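Local coordinates for protein adenylate isopentenyltransferase (Humulus lupulus, PDB 3A8T) that transfers an isopentenyl (dimethylallyl) group from dimethylallyl diphosphate to ATP, ADP or AMP, a reaction of cytokinin biosynthesis, at residues A[42-47]-A[175-180]; A[46-51]-A[281-286]; A[58-63]-A[328-333]. All coordinates share one frame; numbering follows the deposited sequence.

Overall arrangement
The three contacts are built round the parallel beta-sheet of the P-loop nucleotide-binding fold. Contact 1 pairs two adjacent inner strands, 41-46 and 174-181. Contact 2 starts where strand 41-46 ends, shares Met-46 and Gly-47 with contact 1, and joins the loop that follows to helix 257-289 beside the bound ATP; their centres lie about 12 Å apart. Contact 3, also centred about 12 Å from contact 1, packs helix 53-61, which leaves that loop, against helix 315-338 near the C-terminus. All three first segments come from one strand-loop-helix unit, 41-61, which holds the ATP-binding loop; their partners come from three later elements. Contacts 2 and 3 do not touch, their centres being about 20 Å apart.

Contact 1 of 3, residues A[42-47]-A[175-180]; sequences LLVLMG and CCFLWV
Two adjacent inner strands of the parallel sheet of a P-loop fold run side by side here, 42-46 carrying the chain into the ATP-binding loop at Gly-47. Their axes approach to 4.7 Å at an angle of 18°, and five backbone hydrogen bonds alternate between them: Cys-176 N to Leu-42 O, Val-44 N to Cys-176 O, Leu-178 N to Val-44 O, Met-46 N to Leu-178 O and Val-180 N to Met-46 O. The side chains of Leu-43, Leu-45, Cys-176 and Leu-178 share one face. Leu-43 CD1 lies 3.6 Å from Cys-176 SG, and Leu-45 and Leu-178 stand alongside each other, CD2 of Leu-45 being 3.6 Å from CD1 of Leu-178; helix 315-338 covers this face. On the other face Val-44 and Phe-177 point the same way, with Val-44 CB 3.7 Å from Phe-177 CD1. Met-46 CG is anti to its carbonyl carbon, chi1 -79°, and a bend at chi3 sets CE 3.9 Å from Phe-177 CD1. Its SD is 5.4 Å from the centre of the same ring, an oblique Met-aromatic contact. Trp-294 meets the Phe-177 ring from outside the pair, and helix 140-147 packs on this face. An alanine in place of Phe-177 would probably open a gap beside Val-44 and leave the Met-46 methyl group freer to turn. At the loop end, Met-46 O lies in the plane of the Trp-179 ring at its edge, 3.7 Å from CD1.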
loop_
_atom_site.group_PDB
_atom_site.type_symbol
_atom_site.label_atom_id
_atom_site.label_comp_id
_atom_site.label_asym_id
_atom_site.label_seq_id
_atom_site.Cartn_x
_atom_site.Cartn_y
_atom_site.Cartn_z
ATOM N N LEU A 42 -3.098 19.232 -5.817
ATOM C CA LEU A 42 -3.016 17.968 -5.170
ATOM C C LEU A 42 -1.729 17.233 -5.511
ATOM O O LEU A 42 -1.405 17.006 -6.665
ATOM C CB LEU A 42 -4.227 17.094 -5.537
ATOM C CG LEU A 42 -4.157 15.647 -5.001
ATOM C CD1 LEU A 42 -4.298 15.565 -3.451
ATOM C CD2 LEU A 42 -5.198 14.850 -5.733
ATOM N N LEU A 43 -0.986 16.866 -4.486
ATOM C CA LEU A 43 0.241 16.134 -4.706
ATOM C C LEU A 43 -0.128 14.662 -4.722
ATOM O O LEU A 43 -0.894 14.208 -3.858
ATOM C CB LEU A 43 1.229 16.427 -3.589
ATOM C CG LEU A 43 2.618 15.806 -3.673
ATOM C CD1 LEU A 43 3.297 16.146 -5.034
ATOM C CD2 LEU A 43 3.410 16.351 -2.481
ATOM N N VAL A 44 0.389 13.933 -5.700
ATOM C CA VAL A 44 0.083 12.524 -5.814
ATOM C C VAL A 44 1.345 11.685 -5.738
ATOM O O VAL A 44 2.231 11.838 -6.532
ATOM C CB VAL A 44 -0.673 12.250 -7.140
ATOM C CG1 VAL A 44 -1.003 10.735 -7.279
ATOM C CG2 VAL A 44 -1.921 13.132 -7.190
ATOM N N LEU A 45 1.435 10.823 -4.740
ATOM C CA LEU A 45 2.614 9.990 -4.574
ATOM C C LEU A 45 2.249 8.615 -5.058
ATOM O O LEU A 45 1.404 7.955 -4.450
ATOM C CB LEU A 45 3.112 9.935 -3.102
ATOM C CG LEU A 45 3.418 11.270 -2.372
ATOM C CD1 LEU A 45 4.308 11.025 -1.212
ATOM C CD2 LEU A 45 3.983 12.310 -3.309
ATOM N N MET A 46 2.895 8.213 -6.154
ATOM C CA MET A 46 2.690 6.949 -6.836
ATOM C C MET A 46 3.863 5.960 -6.868
ATOM O O MET A 46 5.042 6.320 -6.709
ATOM C CB MET A 46 2.286 7.218 -8.276
ATOM C CG MET A 46 0.826 7.591 -8.460
ATOM S SD MET A 46 0.455 7.871 -10.227
ATOM C CE MET A 46 1.915 8.682 -10.542
ATOM N N GLY A 47 3.514 4.704 -7.106
ATOM C CA GLY A 47 4.502 3.653 -7.169
ATOM C C GLY A 47 3.930 2.322 -6.689
ATOM O O GLY A 47 2.866 2.255 -6.044
ATOM N N CYS A 175 -2.594 18.565 -10.500
ATOM C CA CYS A 175 -1.727 17.549 -9.919
ATOM C C CYS A 175 -0.222 17.606 -10.145
ATOM O O CYS A 175 0.251 18.050 -11.180
ATOM C CB CYS A 175 -2.175 16.170 -10.405
ATOM S SG CYS A 175 -3.837 15.751 -10.115
ATOM N N CYS A 176 0.520 17.123 -9.153
ATOM C CA CYS A 176 1.966 16.972 -9.248
ATOM C C CYS A 176 2.058 15.482 -8.897
ATOM O O CYS A 176 1.520 15.044 -7.893
ATOM C CB CYS A 176 2.715 17.819 -8.217
ATOM S SG CYS A 176 4.508 17.508 -8.186
ATOM N N PHE A 177 2.714 14.709 -9.751
ATOM C CA PHE A 177 2.824 13.282 -9.569
ATOM C C PHE A 177 4.233 12.881 -9.256
ATOM O O PHE A 177 5.095 13.048 -10.089
ATOM C CB PHE A 177 2.462 12.550 -10.861
ATOM C CG PHE A 177 1.066 12.763 -11.336
ATOM C CD1 PHE A 177 0.005 12.085 -10.751
ATOM C CD2 PHE A 177 0.805 13.622 -12.404
ATOM C CE1 PHE A 177 -1.306 12.255 -11.217
ATOM C CE2 PHE A 177 -0.502 13.807 -12.881
ATOM C CZ PHE A 177 -1.555 13.121 -12.284
ATOM N N LEU A 178 4.494 12.364 -8.068
ATOM C CA LEU A 178 5.833 11.879 -7.778
ATOM C C LEU A 178 5.680 10.362 -7.894
ATOM O O LEU A 178 4.781 9.780 -7.276
ATOM C CB LEU A 178 6.283 12.221 -6.373
ATOM C CG LEU A 178 6.378 13.710 -6.051
ATOM C CD1 LEU A 178 6.872 13.943 -4.632
ATOM C CD2 LEU A 178 7.304 14.341 -7.058
ATOM N N TRP A 179 6.523 9.749 -8.708
ATOM C CA TRP A 179 6.498 8.313 -8.894
ATOM C C TRP A 179 7.822 7.756 -8.345
ATOM O O TRP A 179 8.895 8.067 -8.870
ATOM C CB TRP A 179 6.311 7.971 -10.387
ATOM C CG TRP A 179 6.626 6.559 -10.778
ATOM C CD1 TRP A 179 6.415 5.427 -10.039
ATOM C CD2 TRP A 179 7.145 6.114 -12.033
ATOM N NE1 TRP A 179 6.777 4.309 -10.760
ATOM C CE2 TRP A 179 7.226 4.704 -11.982
ATOM C CE3 TRP A 179 7.563 6.772 -13.196
ATOM C CZ2 TRP A 179 7.701 3.944 -13.045
ATOM C CZ3 TRP A 179 8.045 6.012 -14.259
ATOM C CH2 TRP A 179 8.110 4.615 -14.180
ATOM N N VAL A 180 7.732 6.971 -7.259
ATOM C CA VAL A 180 8.913 6.370 -6.650
ATOM C C VAL A 180 9.135 5.025 -7.311
ATOM O O VAL A 180 8.324 4.130 -7.204
ATOM C CB VAL A 180 8.775 6.202 -5.081
ATOM C CG1 VAL A 180 10.065 5.691 -4.494
ATOM C CG2 VAL A 180 8.463 7.543 -4.450
#

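Contact 2 of 3, residues A[46-51]-A[281-286]; sequences MGATGT and RQIGKI. With ATP (adenosine-5'-triphosphate), chain B; PO4 (phosphate ion), chain C.
Thr-49 and Gln-282 join the P-loop to helix 257-289, whose residue Gln-282 extends its side chain between that loop and the bound ATP. The Gln-282 side chain makes the polar link. Its CG is anti to the carbonyl carbon, chi2 near 180° keeps CD anti to CA, and the turn at chi3 (-46°) presents OE1 to the loop. OE1 accepts the backbone N-H of Thr-49 at 2.9 Å; the bond is fairly straight at N-H, and the donor is tilted 31° from the plane of the amide carbonyl. Thr-49 CG2 also sits 3.3 Å from that OE1, the two side chains crossing at about a right angle, while Thr-49 OG1 is hydrogen-bonded to Arg-194 NH2. The amide's other branch, NE2, is 3.5 Å from ATP O2A and makes a weak hydrogen bond to Gly-138 O. One amide thus faces the loop with OE1 and comes near the alpha-phosphate of ATP with NE2.

Apolar contacts flank this bond. Ala-48 CB lies 4.0 Å from Ile-283 CG1, and Ile-286 brings CD1 to 3.6 Å from Gly-47 CA. Lys-285 NZ lies 3.5 Å from ATP O3G; Asn-140, an ATP-binding residue, is touched by both Lys-285 and Ile-286.

The loop is shaped by a type II beta turn from Ala-48 to Thr-51, with Gly-50 at positive phi. Ala-48 O accepts hydrogen bonds from N and OG1 of Thr-51 as well as from NZ of Lys-53. Gly-50 N donates to a phosphate ion, probably from the crystallisation liquor, which is also bound by Gly-52 N, Lys-53 N and Ser-54 OG. In this crystal the P-loop therefore cradles the phosphate ion, Gly-50 N lying 2.9 Å from its O2.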
loop_
_atom_site.group_PDB
_atom_site.type_symbol
_atom_site.label_atom_id
_atom_site.label_comp_id
_atom_site.label_asym_id
_atom_site.label_seq_id
_atom_site.Cartn_x
_atom_site.Cartn_y
_atom_site.Cartn_z
ATOM N N MET A 46 2.895 8.213 -6.154
ATOM C CA MET A 46 2.690 6.949 -6.836
ATOM C C MET A 46 3.863 5.960 -6.868
ATOM O O MET A 46 5.042 6.320 -6.709
ATOM C CB MET A 46 2.286 7.218 -8.276
ATOM C CG MET A 46 0.826 7.591 -8.460
ATOM S SD MET A 46 0.455 7.871 -10.227
ATOM C CE MET A 46 1.915 8.682 -10.542
ATOM N N GLY A 47 3.514 4.704 -7.106
ATOM C CA GLY A 47 4.502 3.653 -7.169
ATOM C C GLY A 47 3.930 2.322 -6.689
ATOM O O GLY A 47 2.866 2.255 -6.044
ATOM N N ALA A 48 4.625 1.256 -7.045
ATOM C CA ALA A 48 4.220 -0.070 -6.630
ATOM C C ALA A 48 4.293 -0.165 -5.100
ATOM O O ALA A 48 4.866 0.714 -4.432
ATOM C CB ALA A 48 5.132 -1.134 -7.265
ATOM N N THR A 49 3.696 -1.249 -4.583
ATOM C CA THR A 49 3.644 -1.607 -3.177
ATOM C C THR A 49 5.035 -1.667 -2.567
ATOM O O THR A 49 5.945 -2.267 -3.126
ATOM C CB THR A 49 2.999 -2.986 -3.018
ATOM O OG1 THR A 49 3.174 -3.464 -1.675
ATOM C CG2 THR A 49 3.620 -3.978 -4.017
ATOM N N GLY A 50 5.198 -1.030 -1.417
ATOM C CA GLY A 50 6.474 -1.047 -0.755
ATOM C C GLY A 50 7.551 -0.159 -1.334
ATOM O O GLY A 50 8.703 -0.317 -0.927
ATOM N N THR A 51 7.250 0.774 -2.236
ATOM C CA THR A 51 8.324 1.619 -2.733
ATOM C C THR A 51 8.653 2.839 -1.802
ATOM O O THR A 51 9.378 3.728 -2.184
ATOM C CB THR A 51 8.048 2.154 -4.167
ATOM O OG1 THR A 51 6.787 2.813 -4.183
ATOM C CG2 THR A 51 8.111 1.050 -5.209
ATOM N N ARG A 281 2.236 -5.905 -11.853
ATOM C CA ARG A 281 1.031 -5.357 -12.485
ATOM C C ARG A 281 0.847 -3.865 -12.210
ATOM O O ARG A 281 0.272 -3.152 -13.020
ATOM C CB ARG A 281 -0.219 -6.109 -12.029
ATOM C CG ARG A 281 -0.266 -7.519 -12.542
ATOM C CD ARG A 281 -1.587 -8.226 -12.218
ATOM N NE ARG A 281 -1.842 -8.419 -10.782
ATOM C CZ ARG A 281 -1.518 -9.512 -10.072
ATOM N NH1 ARG A 281 -0.898 -10.561 -10.634
ATOM N NH2 ARG A 281 -1.869 -9.569 -8.790
ATOM N N GLN A 282 1.325 -3.406 -11.055
ATOM C CA GLN A 282 1.234 -2.010 -10.680
ATOM C C GLN A 282 2.131 -1.142 -11.526
ATOM O O GLN A 282 1.711 -0.093 -11.994
ATOM C CB GLN A 282 1.601 -1.856 -9.222
ATOM C CG GLN A 282 0.499 -2.366 -8.307
ATOM C CD GLN A 282 0.842 -2.222 -6.851
ATOM O OE1 GLN A 282 1.949 -2.557 -6.445
ATOM N NE2 GLN A 282 -0.115 -1.744 -6.043
ATOM N N ILE A 283 3.367 -1.598 -11.721
ATOM C CA ILE A 283 4.360 -0.899 -12.519
ATOM C C ILE A 283 3.870 -0.748 -13.961
ATOM O O ILE A 283 3.878 0.359 -14.500
ATOM C CB ILE A 283 5.676 -1.686 -12.504
ATOM C CG1 ILE A 283 6.278 -1.648 -11.098
ATOM C CG2 ILE A 283 6.613 -1.179 -13.546
ATOM C CD1 ILE A 283 7.359 -2.718 -10.877
ATOM N N GLY A 284 3.425 -1.854 -14.567
ATOM C CA GLY A 284 2.953 -1.802 -15.931
ATOM C C GLY A 284 1.820 -0.830 -16.049
ATOM O O GLY A 284 1.719 -0.041 -16.983
ATOM N N LYS A 285 0.948 -0.901 -15.065
ATOM C CA LYS A 285 -0.189 -0.022 -14.981
ATOM C C LYS A 285 0.328 1.436 -14.905
ATOM O O LYS A 285 -0.149 2.339 -15.617
ATOM C CB LYS A 285 -0.940 -0.434 -13.738
ATOM C CG LYS A 285 -2.318 0.136 -13.506
ATOM C CD LYS A 285 -2.998 -0.681 -12.419
ATOM C CE LYS A 285 -3.145 -2.125 -12.878
ATOM N NZ LYS A 285 -4.166 -2.890 -12.093
ATOM N N ILE A 286 1.319 1.683 -14.062
ATOM C CA ILE A 286 1.857 3.033 -13.983
ATOM C C ILE A 286 2.450 3.443 -15.323
ATOM O O ILE A 286 2.271 4.561 -15.782
ATOM C CB ILE A 286 2.925 3.168 -12.885
ATOM C CG1 ILE A 286 2.243 3.101 -11.518
ATOM C CG2 ILE A 286 3.690 4.480 -13.072
ATOM C CD1 ILE A 286 3.127 2.669 -10.376
HETATM P PG ATP B . -7.301 -4.157 -9.277
HETATM O O1G ATP B . -8.456 -3.262 -9.603
HETATM O O2G ATP B . -7.858 -5.340 -8.304
HETATM O O3G ATP B . -6.714 -4.834 -10.620
HETATM P PB ATP B . -6.329 -1.841 -8.146
HETATM O O1B ATP B . -5.888 -0.904 -9.135
HETATM O O2B ATP B . -7.856 -1.649 -7.940
HETATM O O3B ATP B . -6.020 -3.345 -8.585
HETATM P PA ATP B . -4.325 -2.377 -6.235
HETATM O O1A ATP B . -3.371 -2.740 -7.271
HETATM O O2A ATP B . -3.514 -1.478 -5.153
HETATM O O3A ATP B . -5.598 -1.459 -6.745
HETATM O "O5'" ATP B . -4.831 -3.660 -5.373
HETATM C "C5'" ATP B . -5.105 -4.791 -6.153
HETATM C "C4'" ATP B . -5.020 -5.988 -5.225
HETATM O "O4'" ATP B . -3.705 -6.038 -4.658
HETATM C "C3'" ATP B . -5.967 -5.928 -4.002
HETATM O "O3'" ATP B . -7.248 -6.463 -4.324
HETATM C "C2'" ATP B . -5.200 -6.754 -2.955
HETATM O "O2'" ATP B . -5.482 -8.102 -3.106
HETATM C "C1'" ATP B . -3.742 -6.484 -3.246
HETATM N N9 ATP B . -3.214 -5.424 -2.344
HETATM C C8 ATP B . -3.099 -4.065 -2.634
HETATM N N7 ATP B . -2.691 -3.397 -1.575
HETATM C C5 ATP B . -2.510 -4.266 -0.540
HETATM C C6 ATP B . -2.098 -4.172 0.849
HETATM N N6 ATP B . -1.772 -2.978 1.442
HETATM N N1 ATP B . -2.044 -5.311 1.571
HETATM C C2 ATP B . -2.352 -6.487 1.039
HETATM N N3 ATP B . -2.741 -6.627 -0.230
HETATM C C4 ATP B . -2.840 -5.586 -1.041
HETATM P P PO4 C . 4.508 2.077 0.432
HETATM O O1 PO4 C . 3.693 3.045 1.225
HETATM O O2 PO4 C . 3.695 0.850 0.177
HETATM O O3 PO4 C . 4.906 2.696 -0.862
HETATM O O4 PO4 C . 5.726 1.718 1.192
#

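Contact 3 of 3, residues A[58-63]-A[328-333]; sequences IDLAAH and PSVKIV
Val-330 and His-63 meet in a CH-pi contact. The valine CG2 stands over the centre of the imidazole, 3.8 Å from the ring centroid and almost on the ring normal, and the two side chains cross at about a right angle. The other methyl, Val-330 CG1, reaches His-63 ND1 at 3.9 Å. The CB of His-63 points toward helix 315-338, and CG is anti to the carbonyl carbon (chi1 -66°); Asp-59 O lies at the ring's edge, in its plane.

Van der Waals packing accounts for the rest, centred on one methyl group. Leu-60 CD2 is 3.9 Å from Ser-329 CB, 4.2 Å from Val-330 CG2 and 4.4 Å from Val-333 CG2. Ser-329 thus offers carbon here, its OG being hydrogen-bonded to Val-325 O on its own helix.

Leu-60 and Val-333 both also pack on Leu-43 of strand 41-46, while Ser-329 rests on Leu-178 of strand 174-181. Helix 53-61, which follows the ATP-binding loop, and helix 315-338 therefore lie next to each other on the same face of the parallel sheet, the layered helix-on-sheet packing of a P-loop alpha/beta fold.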
loop_
_atom_site.group_PDB
_atom_site.type_symbol
_atom_site.label_atom_id
_atom_site.label_comp_id
_atom_site.label_asym_id
_atom_site.label_seq_id
_atom_site.Cartn_x
_atom_site.Cartn_y
_atom_site.Cartn_z
ATOM N N ILE A 58 5.713 11.458 4.693
ATOM C CA ILE A 58 6.034 11.960 6.010
ATOM C C ILE A 58 7.279 12.840 5.973
ATOM O O ILE A 58 7.303 13.866 6.579
ATOM C CB ILE A 58 6.204 10.827 7.045
ATOM C CG1 ILE A 58 4.994 9.904 7.027
ATOM C CG2 ILE A 58 6.372 11.462 8.467
ATOM C CD1 ILE A 58 3.660 10.603 7.118
ATOM N N ASP A 59 8.298 12.459 5.242
ATOM C CA ASP A 59 9.472 13.317 5.142
ATOM C C ASP A 59 9.121 14.688 4.560
ATOM O O ASP A 59 9.604 15.699 5.009
ATOM C CB ASP A 59 10.557 12.671 4.265
ATOM C CG ASP A 59 11.275 11.482 4.961
ATOM O OD1 ASP A 59 11.383 11.482 6.211
ATOM O OD2 ASP A 59 11.771 10.568 4.257
ATOM N N LEU A 60 8.262 14.724 3.564
ATOM C CA LEU A 60 7.871 15.984 2.949
ATOM C C LEU A 60 7.114 16.887 3.902
ATOM O O LEU A 60 7.060 18.076 3.697
ATOM C CB LEU A 60 6.976 15.712 1.714
ATOM C CG LEU A 60 7.656 15.140 0.443
ATOM C CD1 LEU A 60 6.627 14.680 -0.508
ATOM C CD2 LEU A 60 8.552 16.197 -0.254
ATOM N N ALA A 61 6.521 16.317 4.948
ATOM C CA ALA A 61 5.722 17.082 5.893
ATOM C C ALA A 61 6.626 17.939 6.725
ATOM O O ALA A 61 6.194 18.954 7.237
ATOM C CB ALA A 61 4.867 16.137 6.800
ATOM N N ALA A 62 7.882 17.532 6.873
ATOM C CA ALA A 62 8.784 18.364 7.647
ATOM C C ALA A 62 9.115 19.692 6.873
ATOM O O ALA A 62 9.604 20.636 7.480
ATOM C CB ALA A 62 10.090 17.593 7.985
ATOM N N HIS A 63 8.797 19.746 5.576
ATOM C CA HIS A 63 9.096 20.893 4.708
ATOM C C HIS A 63 7.888 21.652 4.261
ATOM O O HIS A 63 7.966 22.819 3.931
ATOM C CB HIS A 63 9.772 20.439 3.413
ATOM C CG HIS A 63 11.124 19.843 3.613
ATOM N ND1 HIS A 63 12.277 20.556 3.408
ATOM C CD2 HIS A 63 11.501 18.638 4.097
ATOM C CE1 HIS A 63 13.313 19.818 3.768
ATOM N NE2 HIS A 63 12.865 18.649 4.190
ATOM N N PRO A 328 15.342 15.685 -4.195
ATOM C CA PRO A 328 14.688 15.998 -5.480
ATOM C C PRO A 328 13.170 16.290 -5.320
ATOM O O PRO A 328 12.648 17.218 -5.888
ATOM C CB PRO A 328 14.947 14.737 -6.317
ATOM C CG PRO A 328 16.247 14.208 -5.747
ATOM C CD PRO A 328 16.074 14.410 -4.260
ATOM N N SER A 329 12.455 15.481 -4.539
ATOM C CA SER A 329 11.002 15.697 -4.323
ATOM C C SER A 329 10.719 17.075 -3.700
ATOM O O SER A 329 9.775 17.725 -4.109
ATOM C CB SER A 329 10.395 14.644 -3.375
ATOM O OG SER A 329 10.615 13.314 -3.798
ATOM N N VAL A 330 11.525 17.486 -2.711
ATOM C CA VAL A 330 11.320 18.770 -2.044
ATOM C C VAL A 330 11.321 19.871 -3.109
ATOM O O VAL A 330 10.387 20.704 -3.148
ATOM C CB VAL A 330 12.420 19.042 -0.957
ATOM C CG1 VAL A 330 12.397 20.497 -0.508
ATOM C CG2 VAL A 330 12.206 18.182 0.210
ATOM N N LYS A 331 12.337 19.828 -3.985
ATOM C CA LYS A 331 12.481 20.773 -5.077
ATOM C C LYS A 331 11.262 20.775 -6.018
ATOM O O LYS A 331 10.709 21.836 -6.363
ATOM C CB LYS A 331 13.722 20.460 -5.894
ATOM C CG LYS A 331 14.999 20.636 -5.158
ATOM C CD LYS A 331 16.096 19.745 -5.730
ATOM C CE LYS A 331 16.614 20.229 -7.084
ATOM N NZ LYS A 331 17.944 19.598 -7.501
ATOM N N ILE A 332 10.841 19.593 -6.443
ATOM C CA ILE A 332 9.698 19.521 -7.333
ATOM C C ILE A 332 8.456 20.109 -6.636
ATOM O O ILE A 332 7.779 20.925 -7.203
ATOM C CB ILE A 332 9.414 18.043 -7.745
ATOM C CG1 ILE A 332 10.560 17.494 -8.590
ATOM C CG2 ILE A 332 8.077 17.918 -8.503
ATOM C CD1 ILE A 332 10.496 15.932 -8.788
ATOM N N VAL A 333 8.176 19.712 -5.395
ATOM C CA VAL A 333 6.962 20.177 -4.714
ATOM C C VAL A 333 7.021 21.664 -4.505
ATOM O O VAL A 333 6.075 22.387 -4.734
ATOM C CB VAL A 333 6.792 19.468 -3.384
ATOM C CG1 VAL A 333 5.758 20.166 -2.551
ATOM C CG2 VAL A 333 6.443 18.054 -3.628
#